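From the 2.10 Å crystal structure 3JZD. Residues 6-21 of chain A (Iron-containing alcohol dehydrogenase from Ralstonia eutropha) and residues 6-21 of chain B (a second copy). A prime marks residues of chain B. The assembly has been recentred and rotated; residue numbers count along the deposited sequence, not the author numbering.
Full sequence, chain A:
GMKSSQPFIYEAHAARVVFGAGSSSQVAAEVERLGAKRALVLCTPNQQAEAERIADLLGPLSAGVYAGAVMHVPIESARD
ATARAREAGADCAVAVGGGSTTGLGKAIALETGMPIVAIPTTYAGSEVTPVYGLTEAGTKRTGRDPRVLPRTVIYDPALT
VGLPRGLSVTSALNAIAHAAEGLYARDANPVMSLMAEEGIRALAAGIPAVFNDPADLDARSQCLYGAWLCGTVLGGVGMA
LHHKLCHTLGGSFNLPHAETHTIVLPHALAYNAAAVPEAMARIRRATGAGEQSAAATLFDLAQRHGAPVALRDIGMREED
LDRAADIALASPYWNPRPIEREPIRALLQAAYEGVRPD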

# COMPACT_ATOMS: atom_id res chain seq x y z
N GLN A 6 -9.31 -16.06 -2.19
CA GLN A 6 -10.22 -16.06 -1.03
C GLN A 6 -10.63 -14.60 -0.77
O GLN A 6 -9.85 -13.71 -1.03
CB GLN A 6 -9.52 -16.66 0.21
N PRO A 7 -11.83 -14.36 -0.24
CA PRO A 7 -12.26 -12.98 0.04
C PRO A 7 -11.45 -12.32 1.16
O PRO A 7 -10.86 -13.02 1.97
CB PRO A 7 -13.72 -13.16 0.46
CG PRO A 7 -13.76 -14.45 1.06
CD PRO A 7 -12.80 -15.33 0.30
N PHE A 8 -11.41 -10.98 1.22
CA PHE A 8 -10.65 -10.30 2.25
C PHE A 8 -11.12 -8.87 2.40
O PHE A 8 -11.83 -8.37 1.55
CB PHE A 8 -9.13 -10.33 1.92
CG PHE A 8 -8.80 -9.70 0.57
CD1 PHE A 8 -8.58 -8.35 0.46
CD2 PHE A 8 -8.75 -10.47 -0.59
CE1 PHE A 8 -8.29 -7.77 -0.77
CE2 PHE A 8 -8.46 -9.92 -1.81
CZ PHE A 8 -8.25 -8.55 -1.91
N ILE A 9 -10.72 -8.24 3.50
CA ILE A 9 -10.96 -6.84 3.74
C ILE A 9 -9.60 -6.21 3.95
O ILE A 9 -8.87 -6.59 4.86
CB ILE A 9 -11.88 -6.55 4.93
CG1 ILE A 9 -13.29 -7.07 4.61
CG2 ILE A 9 -11.92 -5.04 5.18
CD1 ILE A 9 -14.33 -6.90 5.72
N TYR A 10 -9.26 -5.25 3.09
CA TYR A 10 -8.01 -4.58 3.16
C TYR A 10 -8.27 -3.22 3.74
O TYR A 10 -9.19 -2.52 3.33
CB TYR A 10 -7.40 -4.41 1.77
CG TYR A 10 -6.22 -3.46 1.71
CD1 TYR A 10 -4.93 -3.91 1.92
CD2 TYR A 10 -6.39 -2.11 1.43
CE1 TYR A 10 -3.87 -3.07 1.86
CE2 TYR A 10 -5.32 -1.27 1.36
CZ TYR A 10 -4.07 -1.75 1.57
OH TYR A 10 -3.00 -0.93 1.50
N GLU A 11 -7.41 -2.85 4.67
CA GLU A 11 -7.46 -1.54 5.25
C GLU A 11 -6.07 -0.95 5.24
O GLU A 11 -5.05 -1.62 5.57
CB GLU A 11 -8.03 -1.58 6.65
CG GLU A 11 -9.53 -1.62 6.63
CD GLU A 11 -10.17 -1.67 8.01
OE1 GLU A 11 -9.67 -2.47 8.86
OE2 GLU A 11 -11.21 -0.94 8.19
N ALA A 12 -6.00 0.29 4.78
CA ALA A 12 -4.74 0.97 4.83
C ALA A 12 -4.92 2.10 5.83
O ALA A 12 -5.95 2.79 5.83
CB ALA A 12 -4.37 1.51 3.46
N HIS A 13 -3.93 2.26 6.69
CA HIS A 13 -3.87 3.39 7.60
C HIS A 13 -3.43 4.63 6.79
O HIS A 13 -2.68 4.47 5.85
CB HIS A 13 -2.78 3.13 8.66
CG HIS A 13 -3.01 1.94 9.55
ND1 HIS A 13 -4.08 1.83 10.41
CD2 HIS A 13 -2.24 0.84 9.77
CE1 HIS A 13 -3.99 0.70 11.08
NE2 HIS A 13 -2.89 0.07 10.70
N ALA A 14 -3.90 5.84 7.10
CA ALA A 14 -3.29 7.04 6.50
C ALA A 14 -1.78 7.02 6.85
O ALA A 14 -1.37 6.54 7.93
CB ALA A 14 -3.89 8.31 7.06
N ALA A 15 -0.97 7.50 5.94
CA ALA A 15 0.46 7.46 6.08
C ALA A 15 1.13 8.60 5.33
O ALA A 15 0.66 9.02 4.29
CB ALA A 15 0.95 6.17 5.53
N ARG A 16 2.21 9.14 5.88
CA ARG A 16 3.03 10.09 5.16
C ARG A 16 4.47 9.65 5.49
O ARG A 16 4.88 9.67 6.64
CB ARG A 16 2.74 11.53 5.58
CG ARG A 16 3.68 12.54 4.91
CD ARG A 16 3.35 13.97 5.30
NE ARG A 16 4.39 14.83 4.77
CZ ARG A 16 4.46 15.23 3.49
NH1 ARG A 16 3.55 14.85 2.61
NH2 ARG A 16 5.47 15.97 3.10
N VAL A 17 5.21 9.22 4.47
CA VAL A 17 6.55 8.67 4.64
C VAL A 17 7.51 9.42 3.79
O VAL A 17 7.36 9.48 2.59
CB VAL A 17 6.53 7.17 4.22
CG1 VAL A 17 7.89 6.53 4.32
CG2 VAL A 17 5.50 6.41 5.10
N VAL A 18 8.48 10.08 4.42
CA VAL A 18 9.48 10.86 3.73
C VAL A 18 10.72 9.97 3.76
O VAL A 18 11.20 9.62 4.84
CB VAL A 18 9.71 12.21 4.48
CG1 VAL A 18 10.83 13.02 3.79
CG2 VAL A 18 8.37 12.99 4.59
N PHE A 19 11.24 9.63 2.59
CA PHE A 19 12.31 8.63 2.49
C PHE A 19 13.49 9.10 1.68
O PHE A 19 13.32 9.63 0.61
CB PHE A 19 11.73 7.36 1.79
CG PHE A 19 12.61 6.13 1.95
CD1 PHE A 19 13.75 5.97 1.16
CD2 PHE A 19 12.28 5.15 2.86
CE1 PHE A 19 14.56 4.89 1.32
CE2 PHE A 19 13.08 4.08 3.02
CZ PHE A 19 14.24 3.95 2.22
N GLY A 20 14.69 8.91 2.21
CA GLY A 20 15.91 9.19 1.46
C GLY A 20 17.03 9.72 2.31
O GLY A 20 16.77 10.32 3.37
N ALA A 21 18.26 9.49 1.85
CA ALA A 21 19.45 10.00 2.51
C ALA A 21 19.30 11.50 2.67
O ALA A 21 19.04 12.22 1.72
CB ALA A 21 20.72 9.70 1.69
N GLN B 6 16.57 6.61 -4.91
CA GLN B 6 16.27 8.03 -5.02
C GLN B 6 15.16 8.40 -4.02
O GLN B 6 14.24 7.60 -3.77
CB GLN B 6 15.89 8.34 -6.47
CG GLN B 6 16.97 7.90 -7.49
N PRO B 7 15.23 9.59 -3.43
CA PRO B 7 14.26 9.96 -2.42
C PRO B 7 12.84 10.14 -2.93
O PRO B 7 12.64 10.41 -4.11
CB PRO B 7 14.79 11.29 -1.91
CG PRO B 7 15.50 11.86 -3.03
CD PRO B 7 16.14 10.69 -3.72
N PHE B 8 11.87 9.98 -2.04
CA PHE B 8 10.48 10.17 -2.36
C PHE B 8 9.71 10.46 -1.10
O PHE B 8 10.23 10.30 0.02
CB PHE B 8 9.88 8.91 -3.03
CG PHE B 8 10.02 7.66 -2.18
CD1 PHE B 8 9.05 7.30 -1.30
CD2 PHE B 8 11.16 6.86 -2.27
CE1 PHE B 8 9.21 6.17 -0.49
CE2 PHE B 8 11.30 5.73 -1.52
CZ PHE B 8 10.34 5.40 -0.61
N ILE B 9 8.45 10.87 -1.31
CA ILE B 9 7.49 11.08 -0.22
C ILE B 9 6.25 10.30 -0.60
O ILE B 9 5.61 10.60 -1.59
CB ILE B 9 7.15 12.55 0.04
CG1 ILE B 9 8.41 13.31 0.50
CG2 ILE B 9 6.05 12.65 1.13
CD1 ILE B 9 8.24 14.85 0.86
N TYR B 10 5.95 9.28 0.21
CA TYR B 10 4.82 8.42 0.03
C TYR B 10 3.75 8.87 0.98
O TYR B 10 3.96 8.91 2.16
CB TYR B 10 5.20 6.96 0.33
CG TYR B 10 4.02 6.02 0.33
CD1 TYR B 10 3.55 5.44 -0.84
CD2 TYR B 10 3.35 5.72 1.51
CE1 TYR B 10 2.46 4.61 -0.82
CE2 TYR B 10 2.29 4.87 1.53
CZ TYR B 10 1.86 4.32 0.39
OH TYR B 10 0.79 3.51 0.44
N GLU B 11 2.60 9.19 0.41
CA GLU B 11 1.38 9.58 1.13
C GLU B 11 0.31 8.58 0.73
O GLU B 11 0.28 8.08 -0.41
CB GLU B 11 0.95 10.99 0.78
CG GLU B 11 1.73 12.02 1.54
CD GLU B 11 1.02 13.36 1.63
OE1 GLU B 11 0.69 13.91 0.54
OE2 GLU B 11 0.86 13.88 2.79
N ALA B 12 -0.49 8.15 1.70
CA ALA B 12 -1.52 7.18 1.39
C ALA B 12 -2.77 7.57 2.12
O ALA B 12 -2.76 7.99 3.28
CB ALA B 12 -1.09 5.79 1.77
N HIS B 13 -3.86 7.42 1.39
CA HIS B 13 -5.19 7.73 1.90
C HIS B 13 -5.60 6.56 2.78
O HIS B 13 -5.25 5.44 2.47
CB HIS B 13 -6.19 7.75 0.70
CG HIS B 13 -5.71 8.51 -0.51
ND1 HIS B 13 -5.58 9.89 -0.55
CD2 HIS B 13 -5.36 8.07 -1.75
CE1 HIS B 13 -5.17 10.26 -1.75
NE2 HIS B 13 -5.02 9.18 -2.50
N ALA B 14 -6.33 6.82 3.85
CA ALA B 14 -6.94 5.76 4.60
C ALA B 14 -7.84 5.04 3.58
O ALA B 14 -8.36 5.65 2.67
CB ALA B 14 -7.77 6.33 5.69
N ALA B 15 -7.97 3.73 3.68
CA ALA B 15 -8.78 2.98 2.71
C ALA B 15 -9.44 1.78 3.35
O ALA B 15 -8.87 1.19 4.26
CB ALA B 15 -7.90 2.50 1.57
N ARG B 16 -10.65 1.45 2.87
CA ARG B 16 -11.32 0.23 3.24
C ARG B 16 -11.87 -0.42 1.96
O ARG B 16 -12.69 0.17 1.26
CB ARG B 16 -12.44 0.49 4.22
CG ARG B 16 -13.13 -0.80 4.64
CD ARG B 16 -14.14 -0.52 5.74
NE ARG B 16 -14.96 -1.70 6.00
CZ ARG B 16 -14.66 -2.67 6.86
NH1 ARG B 16 -13.56 -2.63 7.58
NH2 ARG B 16 -15.50 -3.67 7.00
N VAL B 17 -11.43 -1.65 1.68
CA VAL B 17 -11.76 -2.37 0.47
C VAL B 17 -12.20 -3.77 0.86
O VAL B 17 -11.43 -4.52 1.46
CB VAL B 17 -10.50 -2.48 -0.46
CG1 VAL B 17 -10.81 -3.27 -1.72
CG2 VAL B 17 -9.97 -1.08 -0.82
N VAL B 18 -13.42 -4.13 0.47
CA VAL B 18 -14.02 -5.40 0.77
C VAL B 18 -14.00 -6.09 -0.57
O VAL B 18 -14.61 -5.60 -1.52
CB VAL B 18 -15.47 -5.22 1.27
CG1 VAL B 18 -16.08 -6.58 1.61
CG2 VAL B 18 -15.52 -4.27 2.50
N PHE B 19 -13.29 -7.20 -0.64
CA PHE B 19 -13.04 -7.84 -1.89
C PHE B 19 -13.43 -9.30 -1.90
O PHE B 19 -13.14 -10.07 -0.97
CB PHE B 19 -11.54 -7.69 -2.24
CG PHE B 19 -11.21 -8.10 -3.64
CD1 PHE B 19 -11.18 -9.45 -3.99
CD2 PHE B 19 -10.99 -7.14 -4.62
CE1 PHE B 19 -10.91 -9.83 -5.31
CE2 PHE B 19 -10.72 -7.52 -5.94
CZ PHE B 19 -10.67 -8.86 -6.28
N GLY B 20 -14.11 -9.69 -2.97
CA GLY B 20 -14.46 -11.08 -3.18
C GLY B 20 -15.83 -11.33 -3.78
O GLY B 20 -16.74 -10.48 -3.69
N ALA B 21 -15.99 -12.52 -4.37
CA ALA B 21 -17.27 -12.91 -4.95
C ALA B 21 -18.30 -12.85 -3.84
O ALA B 21 -18.11 -13.51 -2.83
CB ALA B 21 -17.21 -14.33 -5.54

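Strands 8-12 and 15-19 of each copy pair antiparallel with strands 15-19 and 8-12 of the other, burying 1271 Å² in all. Twelve backbone hydrogen bonds form the frame; typical are Tyr10 N to Val17′ O (2.8 Å) and its return, Val17′ N to Tyr10 O (2.9 Å). Alternation along the strands sorts the side chains onto two faces.

One face carries Phe8, Tyr10, Ala12, Ala15, Val17 and Phe19 with their counterparts. Phe8 takes the p rotamer (chi1 58°), and its ring end comes nearer the partner strand, so that Phe19′ CB lies over the ring face, 3.4 Å from Phe8 CZ. Phe19′ is t (chi1 -169°); the two ring planes are near parallel, but slid apart with little overlap. Toward the middle, small side chains suffice: Ala12 CB meets Ala15′ CB at 4.1 Å.

On the other face, Arg16′ is extended, t through chi1, chi2 and chi3, while Glu11 is m at chi1 (-81°) and t at chi2. Their ends converge in a salt bridge, Glu11 OE2 to Arg16′ NH1 (3.0 Å), with Ile9 CG2 over the guanidinium face. Arg16 and Glu11′ repeat it.

Gly20′ has phi/psi of 141/159, which calls for glycine; a CB there would also clash with Pro7 CB, 2.7 Å away.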